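Local structure of BIFUNCTIONAL PROTEIN Proline utilization A (PutA) (Corynebacterium freiburgense, 5UX5) at residues D712-A717 with I745-T750; A728-L733 with W814-E819; R776-L781 with F821-G826; N808-S813 with I837-S842. The protein oxidises proline to glutamate in two steps, joining an FAD-dependent proline dehydrogenase to an NAD-dependent aldehyde dehydrogenase within one polypeptide. All coordinates share one frame; numbering follows the deposited sequence.

How the interactions relate
Four contacts in the aldehyde dehydrogenase part of the chain illustrate how chemistry follows position in the fold. Interactions 1 to 3 are buried; interaction 4 lies nearer the surface, with R810 exposed. Interaction 1 packs two helices through an aromatic face and a methyl group, on the side that faces the proline dehydrogenase part. Interactions 2 and 3 share the paired strands 728-734 and 824-830, and both reach NAD, the first through a carboxylate and the second through an aromatic ring. Interactions 2 and 4 are fastened together at H816, whose imidazole bonds to G812 and W839. Each contact is apolar at its centre, and the hydrogen bonds lie around that centre.

Interaction 1: D712-A717 with I745-T750; sequences DVYKSA and IDATRT
A helix-helix contact in the aldehyde dehydrogenase part of the chain is built on the ring of Y714, which lies against the methyl group of A747 where helices 706-718 and 740-750 come together. The backbones are nearest at Y714 and T748, whose CA atoms are 6.7 Å apart. A747 CB stands over one face of the tyrosine ring, 4.0 Å from the centroid and 27° off the normal, which makes this a CH-pi contact. The methyl leans to one side of the ring, so its shortest approach is to Y714 CD2, at 3.6 Å. The opposite face is overlain near its rim by CG of K715, and the ring is thus held between a methyl of the partner helix and a methylene of its own. A chi1 of 90° places Y714 CG between the backbone N and the carbonyl carbon and turns the ring to meet A747. T748 adds a looser touch, and its hydroxyl is bonded back to L744 O.

The flanking polar groups find partners in their own helix or elsewhere in the chain. S716 OG reaches D712 O at 2.9 Å, on the opposite face of that carbonyl from S716 N, and is also bonded to I877 N. D746 receives the backbone N-H groups of G165 and E166 on its two carboxylate oxygens, while T750 OG1 bonds to D164 N; these three residues lie in the proline dehydrogenase range. No hydrogen bond joins the two segments, so the contact rests on dispersion and CH-pi attraction, less strict about direction than a hydrogen bond.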
# COMPACT_ATOMS: atom_id res chain seq x y z
N ASP A 712 -3.21 1.54 9.61
CA ASP A 712 -2.94 0.24 9.01
C ASP A 712 -3.90 -0.81 9.50
O ASP A 712 -4.28 -1.69 8.72
CB ASP A 712 -1.50 -0.20 9.26
CG ASP A 712 -0.50 0.60 8.46
OD1 ASP A 712 -0.80 0.99 7.31
OD2 ASP A 712 0.58 0.87 9.00
N VAL A 713 -4.35 -0.73 10.75
CA VAL A 713 -5.33 -1.71 11.21
C VAL A 713 -6.65 -1.55 10.46
O VAL A 713 -7.19 -2.53 9.93
CB VAL A 713 -5.55 -1.61 12.71
CG1 VAL A 713 -6.76 -2.41 13.00
CG2 VAL A 713 -4.34 -2.11 13.48
N TYR A 714 -7.15 -0.32 10.33
CA TYR A 714 -8.49 -0.21 9.76
C TYR A 714 -8.47 -0.46 8.26
O TYR A 714 -9.37 -1.12 7.73
CB TYR A 714 -9.16 1.15 10.12
CG TYR A 714 -8.95 2.34 9.18
CD1 TYR A 714 -9.65 2.45 7.99
CD2 TYR A 714 -8.09 3.38 9.53
CE1 TYR A 714 -9.44 3.50 7.14
CE2 TYR A 714 -7.89 4.45 8.69
CZ TYR A 714 -8.57 4.52 7.49
OH TYR A 714 -8.39 5.59 6.63
N LYS A 715 -7.42 -0.02 7.57
CA LYS A 715 -7.32 -0.32 6.14
C LYS A 715 -7.14 -1.81 5.89
O LYS A 715 -7.63 -2.31 4.87
CB LYS A 715 -6.17 0.44 5.51
CG LYS A 715 -6.37 1.94 5.50
CD LYS A 715 -5.25 2.72 4.81
CE LYS A 715 -5.40 4.21 5.11
NZ LYS A 715 -4.13 4.76 5.65
N SER A 716 -6.46 -2.54 6.79
CA SER A 716 -6.26 -3.98 6.59
C SER A 716 -7.50 -4.79 6.95
O SER A 716 -7.70 -5.88 6.39
CB SER A 716 -5.10 -4.51 7.43
OG SER A 716 -3.84 -4.02 6.99
N ALA A 717 -8.32 -4.27 7.87
CA ALA A 717 -9.54 -4.95 8.27
C ALA A 717 -10.63 -4.80 7.22
O ALA A 717 -11.40 -5.75 6.99
CB ALA A 717 -10.04 -4.40 9.60
N ILE A 745 -11.97 3.70 16.35
CA ILE A 745 -13.43 3.84 16.29
C ILE A 745 -13.81 4.99 15.37
O ILE A 745 -14.65 4.83 14.48
CB ILE A 745 -14.00 4.02 17.71
CG1 ILE A 745 -13.88 2.71 18.48
CG2 ILE A 745 -15.43 4.51 17.68
CD1 ILE A 745 -14.27 2.81 19.89
N ASP A 746 -13.16 6.15 15.53
CA ASP A 746 -13.47 7.31 14.69
C ASP A 746 -13.23 6.99 13.21
O ASP A 746 -14.05 7.31 12.35
CB ASP A 746 -12.64 8.50 15.15
CG ASP A 746 -13.06 9.81 14.48
OD1 ASP A 746 -14.18 9.86 13.93
OD2 ASP A 746 -12.29 10.80 14.52
N ALA A 747 -12.10 6.36 12.91
CA ALA A 747 -11.80 6.03 11.52
C ALA A 747 -12.80 5.04 10.94
O ALA A 747 -13.14 5.11 9.75
CB ALA A 747 -10.37 5.49 11.43
N THR A 748 -13.25 4.07 11.74
CA THR A 748 -14.16 3.06 11.22
C THR A 748 -15.55 3.63 10.94
O THR A 748 -16.15 3.37 9.89
CB THR A 748 -14.23 1.88 12.19
OG1 THR A 748 -12.91 1.37 12.36
CG2 THR A 748 -15.09 0.77 11.65
N ARG A 749 -16.09 4.42 11.88
CA ARG A 749 -17.36 5.09 11.62
C ARG A 749 -17.29 6.00 10.39
O ARG A 749 -18.34 6.32 9.83
CB ARG A 749 -17.80 5.87 12.86
CG ARG A 749 -17.99 5.04 14.12
CD ARG A 749 -18.90 5.77 15.15
NE ARG A 749 -19.18 4.99 16.37
CZ ARG A 749 -20.01 3.94 16.45
NH1 ARG A 749 -20.66 3.47 15.39
NH2 ARG A 749 -20.18 3.34 17.63
N THR A 750 -16.09 6.43 9.97
CA THR A 750 -15.97 7.35 8.84
C THR A 750 -15.96 6.67 7.46
O THR A 750 -16.23 7.33 6.46
CB THR A 750 -14.71 8.22 9.03
OG1 THR A 750 -14.84 8.98 10.23
CG2 THR A 750 -14.51 9.21 7.90

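Interaction 2: A728-L733 with W814-E819; sequences ASLVIL and WFHTHE. With NAD (nicotinamide-adenine-dinucleotide), chain F.
L730 spreads its two methyl groups against consecutive residues of the segment 814-819. The apolar contacts come first: CD2 lies 4.0 Å from F815 CE2, the two side chains lying alongside but running opposite ways, while L730 CD1 meets H816 CD2 at the edge of the imidazole, in its plane, at 3.9 Å. With CG of F815 anti to the backbone N (chi1 -169°), the phenyl ring is carried in toward the strand.

Next is an edge contact of a polar kind. The F815 ring turns its rim to the backbone carbonyl of S729, CE2 lying 3.6 Å from S729 O. K695 sits close by, in cation-pi contact with F815 and hydrogen-bonded to S729 OG and H818 O.

Hydrogen bonds shape the loop itself. W814 O closes the type I turn from W814 to T817 by accepting from T817 N and also takes H818 ND1 at 2.8 Å; the face of the H818 ring lies against W814 NE1. Farther on, E819 OE1 accepts a 3.2 Å bond from O2D of the nicotinamide-side ribose of NAD and is also bonded to S693 OG.

Strand 728-734 runs between strands 696-700 and 824-830, and this loop leads from strand 804-807 into 824-830.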
# COMPACT_ATOMS: atom_id res chain seq x y z
N ALA A 728 -7.11 -8.21 8.02
CA ALA A 728 -6.85 -8.13 9.46
C ALA A 728 -8.18 -8.29 10.17
O ALA A 728 -9.01 -7.39 10.18
CB ALA A 728 -6.17 -6.82 9.83
N SER A 729 -8.40 -9.46 10.75
CA SER A 729 -9.61 -9.79 11.47
C SER A 729 -9.45 -9.53 12.95
O SER A 729 -10.44 -9.32 13.65
CB SER A 729 -9.94 -11.27 11.24
OG SER A 729 -11.24 -11.47 10.71
N LEU A 730 -8.22 -9.49 13.41
CA LEU A 730 -7.92 -9.33 14.81
C LEU A 730 -6.86 -8.25 14.94
O LEU A 730 -5.92 -8.19 14.14
CB LEU A 730 -7.44 -10.66 15.39
CG LEU A 730 -8.37 -11.86 15.18
CD1 LEU A 730 -7.65 -13.18 15.36
CD2 LEU A 730 -9.55 -11.84 16.13
N VAL A 731 -7.04 -7.39 15.93
CA VAL A 731 -5.99 -6.53 16.45
C VAL A 731 -5.81 -6.90 17.93
O VAL A 731 -6.78 -6.97 18.69
CB VAL A 731 -6.32 -5.02 16.23
CG1 VAL A 731 -7.61 -4.62 16.88
CG2 VAL A 731 -5.20 -4.08 16.67
N ILE A 732 -4.57 -7.21 18.31
CA ILE A 732 -4.22 -7.65 19.66
C ILE A 732 -3.39 -6.53 20.27
O ILE A 732 -2.27 -6.27 19.81
CB ILE A 732 -3.42 -8.96 19.67
CG1 ILE A 732 -4.08 -10.06 18.86
CG2 ILE A 732 -3.18 -9.45 21.08
CD1 ILE A 732 -3.18 -11.24 18.76
N LEU A 733 -3.93 -5.87 21.29
CA LEU A 733 -3.26 -4.76 21.95
C LEU A 733 -2.58 -5.26 23.21
O LEU A 733 -3.19 -5.98 24.01
CB LEU A 733 -4.27 -3.68 22.33
CG LEU A 733 -5.34 -3.40 21.30
CD1 LEU A 733 -6.29 -2.39 21.88
CD2 LEU A 733 -4.66 -2.85 20.09
N TRP A 814 -15.01 -18.28 19.56
CA TRP A 814 -15.39 -18.58 18.19
C TRP A 814 -14.76 -17.58 17.21
O TRP A 814 -14.21 -17.98 16.17
CB TRP A 814 -16.91 -18.61 18.04
CG TRP A 814 -17.31 -18.91 16.62
CD1 TRP A 814 -17.37 -20.13 16.01
CD2 TRP A 814 -17.70 -17.95 15.61
NE1 TRP A 814 -17.77 -20.00 14.70
CE2 TRP A 814 -17.98 -18.67 14.43
CE3 TRP A 814 -17.84 -16.55 15.61
CZ2 TRP A 814 -18.39 -18.03 13.25
CZ3 TRP A 814 -18.25 -15.93 14.44
CH2 TRP A 814 -18.52 -16.67 13.28
N PHE A 815 -14.83 -16.27 17.51
CA PHE A 815 -14.32 -15.28 16.55
C PHE A 815 -12.79 -15.29 16.43
O PHE A 815 -12.24 -14.83 15.41
CB PHE A 815 -14.85 -13.87 16.89
CG PHE A 815 -14.58 -12.89 15.81
CD1 PHE A 815 -15.33 -12.92 14.64
CD2 PHE A 815 -13.55 -11.98 15.92
CE1 PHE A 815 -15.05 -12.07 13.59
CE2 PHE A 815 -13.27 -11.11 14.88
CZ PHE A 815 -14.02 -11.15 13.72
N HIS A 816 -12.10 -15.84 17.43
CA HIS A 816 -10.65 -15.96 17.36
C HIS A 816 -10.21 -17.00 16.33
O HIS A 816 -9.14 -16.86 15.73
CB HIS A 816 -10.12 -16.31 18.75
CG HIS A 816 -8.64 -16.50 18.81
ND1 HIS A 816 -8.04 -17.36 19.70
CD2 HIS A 816 -7.64 -15.94 18.09
CE1 HIS A 816 -6.73 -17.33 19.52
NE2 HIS A 816 -6.46 -16.48 18.55
N THR A 817 -11.04 -18.03 16.07
CA THR A 817 -10.61 -19.19 15.29
C THR A 817 -11.46 -19.44 14.05
O THR A 817 -11.37 -20.53 13.46
CB THR A 817 -10.60 -20.46 16.18
OG1 THR A 817 -11.93 -20.83 16.54
CG2 THR A 817 -9.85 -20.21 17.47
N HIS A 818 -12.25 -18.46 13.60
CA HIS A 818 -13.12 -18.62 12.43
C HIS A 818 -13.02 -17.38 11.55
O HIS A 818 -13.39 -16.29 11.98
CB HIS A 818 -14.57 -18.83 12.86
CG HIS A 818 -14.82 -20.15 13.50
ND1 HIS A 818 -14.42 -20.43 14.79
CD2 HIS A 818 -15.39 -21.28 13.03
CE1 HIS A 818 -14.73 -21.68 15.09
NE2 HIS A 818 -15.32 -22.22 14.04
N GLU A 819 -12.54 -17.56 10.32
CA GLU A 819 -12.46 -16.46 9.37
C GLU A 819 -13.84 -16.21 8.79
O GLU A 819 -14.41 -17.11 8.17
CB GLU A 819 -11.44 -16.74 8.26
CG GLU A 819 -11.38 -18.18 7.73
CD GLU A 819 -12.25 -18.45 6.50
OE1 GLU A 819 -12.33 -17.56 5.64
OE2 GLU A 819 -12.83 -19.56 6.40
PA NAD F . -14.74 -22.33 -3.14
O1A NAD F . -13.56 -22.82 -2.24
O2A NAD F . -16.03 -23.16 -2.83
O5B NAD F . -14.40 -22.56 -4.66
C5B NAD F . -13.41 -21.84 -5.35
C4B NAD F . -13.31 -22.33 -6.80
O4B NAD F . -13.44 -23.74 -6.93
C3B NAD F . -14.34 -21.67 -7.67
O3B NAD F . -13.89 -21.53 -8.97
C2B NAD F . -15.41 -22.67 -7.53
O2B NAD F . -16.47 -22.52 -8.40
C1B NAD F . -14.64 -23.94 -7.67
N9A NAD F . -15.38 -25.11 -7.20
C8A NAD F . -15.83 -25.34 -5.91
N7A NAD F . -16.49 -26.52 -5.87
C5A NAD F . -16.49 -27.11 -7.14
C6A NAD F . -16.98 -28.30 -7.67
N6A NAD F . -17.71 -29.26 -6.89
N1A NAD F . -16.79 -28.56 -8.98
C2A NAD F . -16.12 -27.70 -9.79
N3A NAD F . -15.62 -26.54 -9.30
C4A NAD F . -15.78 -26.22 -8.00
O3 NAD F . -14.87 -20.76 -2.87
PN NAD F . -16.20 -19.85 -2.77
O1N NAD F . -17.50 -20.62 -2.81
O2N NAD F . -16.26 -19.02 -4.02
O5D NAD F . -16.04 -19.00 -1.42
C5D NAD F . -15.92 -19.72 -0.20
C4D NAD F . -15.06 -19.10 0.90
O4D NAD F . -13.70 -18.94 0.59
C3D NAD F . -15.44 -17.75 1.40
O3D NAD F . -16.66 -17.69 2.04
C2D NAD F . -14.35 -17.59 2.38
O2D NAD F . -14.77 -18.02 3.62
C1D NAD F . -13.20 -18.39 1.79

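Interaction 3: R776-L781 with F821-G826; sequences RGLTTL and FGPVLG. With NAD (nicotinamide-adenine-dinucleotide), chain F.
The end of helix 772-779 passes the start of strand 824-830 with L778 CA 6.6 Å from V824 CA, just after P823 forms the centre of an inverse gamma turn. L778 carries the packing with a single methyl: its CD2 reaches V824 CG2 at 3.7 Å and P823 CD at 3.9 Å, so it bears on the turn and the strand together. V824 also packs on the helix backbone. Both of its methyls approach G777 O, V824 CG1, anti to the backbone N (chi1 -174°), at 3.6 Å and CG2 at 3.7 Å. That same carbonyl oxygen is hydrogen-bonded to R806 NH2.

The helix end is secured by T780, whose OG1 and N approach R776 O from opposite faces of the carbonyl, the hydroxyl at 2.8 Å. At the far side of the turn, F821 lays one face of its ring beneath the nicotinamide-side ribose of NAD, C2D standing 3.6 Å above the plane toward the rim. E819, F821, G822 and P823 fit the Glu-x-Phe-Gly-Pro coenzyme-binding motif of aldehyde dehydrogenases.

Strand 824-830 lies between strands 728-734 and 804-807; V824 also touches F815 and W787, while L825 packs on helix 706-718.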
# COMPACT_ATOMS: atom_id res chain seq x y z
N ARG A 776 -23.16 -14.64 11.26
CA ARG A 776 -22.88 -14.74 12.69
C ARG A 776 -21.88 -13.67 13.11
O ARG A 776 -22.06 -13.01 14.14
CB ARG A 776 -22.38 -16.13 13.05
CG ARG A 776 -21.98 -16.23 14.51
CD ARG A 776 -21.68 -17.66 14.86
NE ARG A 776 -21.39 -17.91 16.27
CZ ARG A 776 -21.15 -19.13 16.73
NH1 ARG A 776 -21.18 -20.14 15.88
NH2 ARG A 776 -20.90 -19.33 18.01
N GLY A 777 -20.81 -13.52 12.32
CA GLY A 777 -19.81 -12.51 12.63
C GLY A 777 -20.37 -11.10 12.65
O GLY A 777 -19.91 -10.26 13.43
N LEU A 778 -21.37 -10.82 11.80
CA LEU A 778 -21.95 -9.48 11.71
C LEU A 778 -22.97 -9.16 12.80
O LEU A 778 -23.06 -7.99 13.21
CB LEU A 778 -22.61 -9.29 10.35
CG LEU A 778 -21.72 -9.19 9.12
CD1 LEU A 778 -22.58 -9.42 7.89
CD2 LEU A 778 -21.00 -7.85 9.05
N THR A 779 -23.74 -10.14 13.30
CA THR A 779 -24.94 -9.87 14.09
C THR A 779 -24.87 -10.31 15.55
O THR A 779 -25.48 -9.66 16.41
CB THR A 779 -26.17 -10.54 13.47
OG1 THR A 779 -25.97 -11.96 13.44
CG2 THR A 779 -26.41 -10.06 12.06
N THR A 780 -24.11 -11.34 15.86
CA THR A 780 -24.13 -11.99 17.16
C THR A 780 -22.77 -11.87 17.84
O THR A 780 -21.74 -11.91 17.16
CB THR A 780 -24.50 -13.48 17.03
OG1 THR A 780 -23.51 -14.13 16.25
CG2 THR A 780 -25.86 -13.70 16.36
N LEU A 781 -22.77 -11.67 19.15
CA LEU A 781 -21.58 -11.61 19.99
C LEU A 781 -21.37 -12.91 20.76
O LEU A 781 -22.28 -13.74 20.88
CB LEU A 781 -21.69 -10.45 20.98
CG LEU A 781 -21.89 -9.08 20.33
CD1 LEU A 781 -23.36 -8.67 20.22
CD2 LEU A 781 -21.18 -8.08 21.18
N PHE A 821 -14.53 -13.52 6.66
CA PHE A 821 -14.45 -12.99 5.30
C PHE A 821 -15.44 -11.85 5.09
O PHE A 821 -16.18 -11.82 4.10
CB PHE A 821 -14.66 -14.11 4.28
CG PHE A 821 -13.62 -14.15 3.21
CD1 PHE A 821 -12.33 -14.58 3.50
CD2 PHE A 821 -13.92 -13.78 1.90
CE1 PHE A 821 -11.33 -14.62 2.51
CE2 PHE A 821 -12.93 -13.83 0.92
CZ PHE A 821 -11.63 -14.25 1.24
N GLY A 822 -15.45 -10.91 6.02
CA GLY A 822 -16.35 -9.78 5.96
C GLY A 822 -15.86 -8.61 6.78
O GLY A 822 -14.73 -8.60 7.29
N PRO A 823 -16.66 -7.61 6.91
CA PRO A 823 -16.22 -6.34 7.52
C PRO A 823 -16.34 -6.33 9.05
O PRO A 823 -17.04 -5.49 9.63
CB PRO A 823 -17.17 -5.33 6.87
CG PRO A 823 -18.24 -6.16 6.14
CD PRO A 823 -18.07 -7.58 6.51
N VAL A 824 -15.63 -7.25 9.71
CA VAL A 824 -15.68 -7.41 11.15
C VAL A 824 -14.27 -7.54 11.68
O VAL A 824 -13.52 -8.43 11.26
CB VAL A 824 -16.51 -8.64 11.57
CG1 VAL A 824 -16.67 -8.70 13.09
CG2 VAL A 824 -17.85 -8.69 10.85
N LEU A 825 -13.92 -6.70 12.63
CA LEU A 825 -12.63 -6.69 13.30
C LEU A 825 -12.85 -6.98 14.76
O LEU A 825 -13.78 -6.44 15.36
CB LEU A 825 -11.96 -5.34 13.15
CG LEU A 825 -10.75 -5.07 14.03
CD1 LEU A 825 -9.58 -5.91 13.56
CD2 LEU A 825 -10.43 -3.59 13.96
N GLY A 826 -12.01 -7.82 15.35
CA GLY A 826 -12.09 -8.13 16.78
C GLY A 826 -10.85 -7.64 17.50
O GLY A 826 -9.73 -7.78 16.99
PA NAD F . -14.74 -22.33 -3.14
O1A NAD F . -13.56 -22.82 -2.24
O2A NAD F . -16.03 -23.16 -2.83
O5B NAD F . -14.40 -22.56 -4.66
C5B NAD F . -13.41 -21.84 -5.35
C4B NAD F . -13.31 -22.33 -6.80
O4B NAD F . -13.44 -23.74 -6.93
C3B NAD F . -14.34 -21.67 -7.67
O3B NAD F . -13.89 -21.53 -8.97
C2B NAD F . -15.41 -22.67 -7.53
O2B NAD F . -16.47 -22.52 -8.40
C1B NAD F . -14.64 -23.94 -7.67
N9A NAD F . -15.38 -25.11 -7.20
C8A NAD F . -15.83 -25.34 -5.91
N7A NAD F . -16.49 -26.52 -5.87
C5A NAD F . -16.49 -27.11 -7.14
C6A NAD F . -16.98 -28.30 -7.67
N6A NAD F . -17.71 -29.26 -6.89
N1A NAD F . -16.79 -28.56 -8.98
C2A NAD F . -16.12 -27.70 -9.79
N3A NAD F . -15.62 -26.54 -9.30
C4A NAD F . -15.78 -26.22 -8.00
O3 NAD F . -14.87 -20.76 -2.87
PN NAD F . -16.20 -19.85 -2.77
O1N NAD F . -17.50 -20.62 -2.81
O2N NAD F . -16.26 -19.02 -4.02
O5D NAD F . -16.04 -19.00 -1.42
C5D NAD F . -15.92 -19.72 -0.20
C4D NAD F . -15.06 -19.10 0.90
O4D NAD F . -13.70 -18.94 0.59
C3D NAD F . -15.44 -17.75 1.40
O3D NAD F . -16.66 -17.69 2.04
C2D NAD F . -14.35 -17.59 2.38
O2D NAD F . -14.77 -18.02 3.62
C1D NAD F . -13.20 -18.39 1.79

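Interaction 4: N808-S813 with I837-S842; sequences NVRPGS and IEWQNS
P811 lies across the indole of W839, its pyrrolidine ring over one face. CB stands 3.7 Å from the centroid of the five-membered ring and 17° off its normal, a CH-pi contact, while P811 CG lies 3.6 Å from W839 CE2 and CD reaches on toward the six-membered ring. R810 contributes more loosely: NH2 is 4.2 Å from W839 CZ2, and CH2 of the indole lies over one face of the guanidinium. Successive bends along the arginine chain (chi2 -64°, chi3 -51°) fold that group back to the tryptophan, although its CB points away from the helix.

The proline owes its presentation to a type II beta turn from R810 to S813, closed by a 3.0 Å bond from S813 N to R810 O. P811 and G812 fill the two middle positions, and the positive phi of G812 suits glycine.

Behind this first shell stands H816, which bridges the two segments: ND1 is paired with G812 N, and NE2 with W839 O near the end of the helix. The W839 side chain also packs on M828 and A830 of strand 824-830, and on the same helix I837 and Q840 rest on strand 696-700. Farther out, N841 OD1 takes the backbone N-H of E867.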
# COMPACT_ATOMS: atom_id res chain seq x y z
N ASN A 808 -12.91 -7.37 23.45
CA ASN A 808 -12.74 -8.44 24.43
C ASN A 808 -12.92 -9.84 23.81
O ASN A 808 -13.46 -10.75 24.43
CB ASN A 808 -13.69 -8.23 25.61
CG ASN A 808 -13.38 -6.97 26.39
OD1 ASN A 808 -12.22 -6.68 26.69
ND2 ASN A 808 -14.40 -6.17 26.65
N VAL A 809 -12.46 -10.00 22.57
CA VAL A 809 -12.45 -11.31 21.93
C VAL A 809 -11.42 -12.17 22.64
O VAL A 809 -10.23 -11.82 22.71
CB VAL A 809 -12.14 -11.17 20.43
CG1 VAL A 809 -11.80 -12.51 19.83
CG2 VAL A 809 -13.33 -10.58 19.71
N ARG A 810 -11.88 -13.36 23.21
CA ARG A 810 -10.94 -14.08 24.06
C ARG A 810 -10.27 -15.22 23.30
O ARG A 810 -10.85 -15.75 22.34
CB ARG A 810 -11.67 -14.63 25.29
CG ARG A 810 -12.19 -13.58 26.29
CD ARG A 810 -11.04 -12.79 26.92
NE ARG A 810 -9.99 -13.64 27.49
CZ ARG A 810 -8.91 -13.18 28.13
NH1 ARG A 810 -8.73 -11.87 28.28
NH2 ARG A 810 -8.02 -14.03 28.62
N PRO A 811 -9.08 -15.66 23.72
CA PRO A 811 -8.39 -16.75 23.00
C PRO A 811 -9.16 -18.06 23.05
O PRO A 811 -9.51 -18.56 24.12
CB PRO A 811 -7.06 -16.88 23.75
CG PRO A 811 -7.36 -16.38 25.13
CD PRO A 811 -8.31 -15.23 24.91
N GLY A 812 -9.38 -18.65 21.87
CA GLY A 812 -10.13 -19.87 21.77
C GLY A 812 -11.61 -19.68 21.62
O GLY A 812 -12.33 -20.66 21.39
N SER A 813 -12.09 -18.43 21.74
CA SER A 813 -13.46 -18.09 21.41
C SER A 813 -13.72 -18.32 19.93
O SER A 813 -12.81 -18.48 19.12
CB SER A 813 -13.74 -16.63 21.76
OG SER A 813 -13.61 -15.77 20.63
N ILE A 837 1.75 -12.93 21.06
CA ILE A 837 2.31 -13.78 20.02
C ILE A 837 1.74 -15.19 20.12
O ILE A 837 1.49 -15.84 19.11
CB ILE A 837 3.84 -13.80 20.05
CG1 ILE A 837 4.41 -12.43 19.73
CG2 ILE A 837 4.34 -14.74 19.00
CD1 ILE A 837 5.87 -12.35 19.93
N GLU A 838 1.55 -15.70 21.35
CA GLU A 838 0.88 -16.98 21.49
C GLU A 838 -0.50 -16.94 20.85
O GLU A 838 -0.89 -17.87 20.13
CB GLU A 838 0.72 -17.36 22.96
CG GLU A 838 1.89 -18.06 23.64
CD GLU A 838 1.58 -18.28 25.11
OE1 GLU A 838 2.40 -17.89 25.99
OE2 GLU A 838 0.48 -18.82 25.40
N TRP A 839 -1.24 -15.85 21.07
CA TRP A 839 -2.60 -15.76 20.54
C TRP A 839 -2.59 -15.67 19.02
O TRP A 839 -3.43 -16.30 18.36
CB TRP A 839 -3.34 -14.58 21.16
CG TRP A 839 -3.65 -14.77 22.62
CD1 TRP A 839 -3.42 -15.89 23.39
CD2 TRP A 839 -4.23 -13.81 23.48
NE1 TRP A 839 -3.83 -15.67 24.68
CE2 TRP A 839 -4.33 -14.39 24.76
CE3 TRP A 839 -4.67 -12.49 23.29
CZ2 TRP A 839 -4.85 -13.72 25.84
CZ3 TRP A 839 -5.19 -11.82 24.36
CH2 TRP A 839 -5.28 -12.43 25.63
N GLN A 840 -1.68 -14.87 18.45
CA GLN A 840 -1.58 -14.75 16.99
C GLN A 840 -1.26 -16.10 16.33
O GLN A 840 -1.66 -16.34 15.19
CB GLN A 840 -0.51 -13.71 16.65
CG GLN A 840 -0.33 -13.38 15.16
CD GLN A 840 0.49 -12.13 14.98
OE1 GLN A 840 1.33 -11.80 15.81
NE2 GLN A 840 0.24 -11.41 13.89
N ASN A 841 -0.58 -16.99 17.05
CA ASN A 841 -0.11 -18.25 16.49
C ASN A 841 -1.10 -19.40 16.62
O ASN A 841 -0.87 -20.46 16.03
CB ASN A 841 1.22 -18.63 17.14
CG ASN A 841 2.37 -17.74 16.66
OD1 ASN A 841 2.34 -17.18 15.55
ND2 ASN A 841 3.40 -17.61 17.48
N SER A 842 -2.21 -19.22 17.36
CA SER A 842 -3.15 -20.29 17.68
C SER A 842 -4.53 -20.11 17.02
O SER A 842 -5.53 -20.60 17.54
CB SER A 842 -3.32 -20.41 19.19
OG SER A 842 -3.57 -19.15 19.77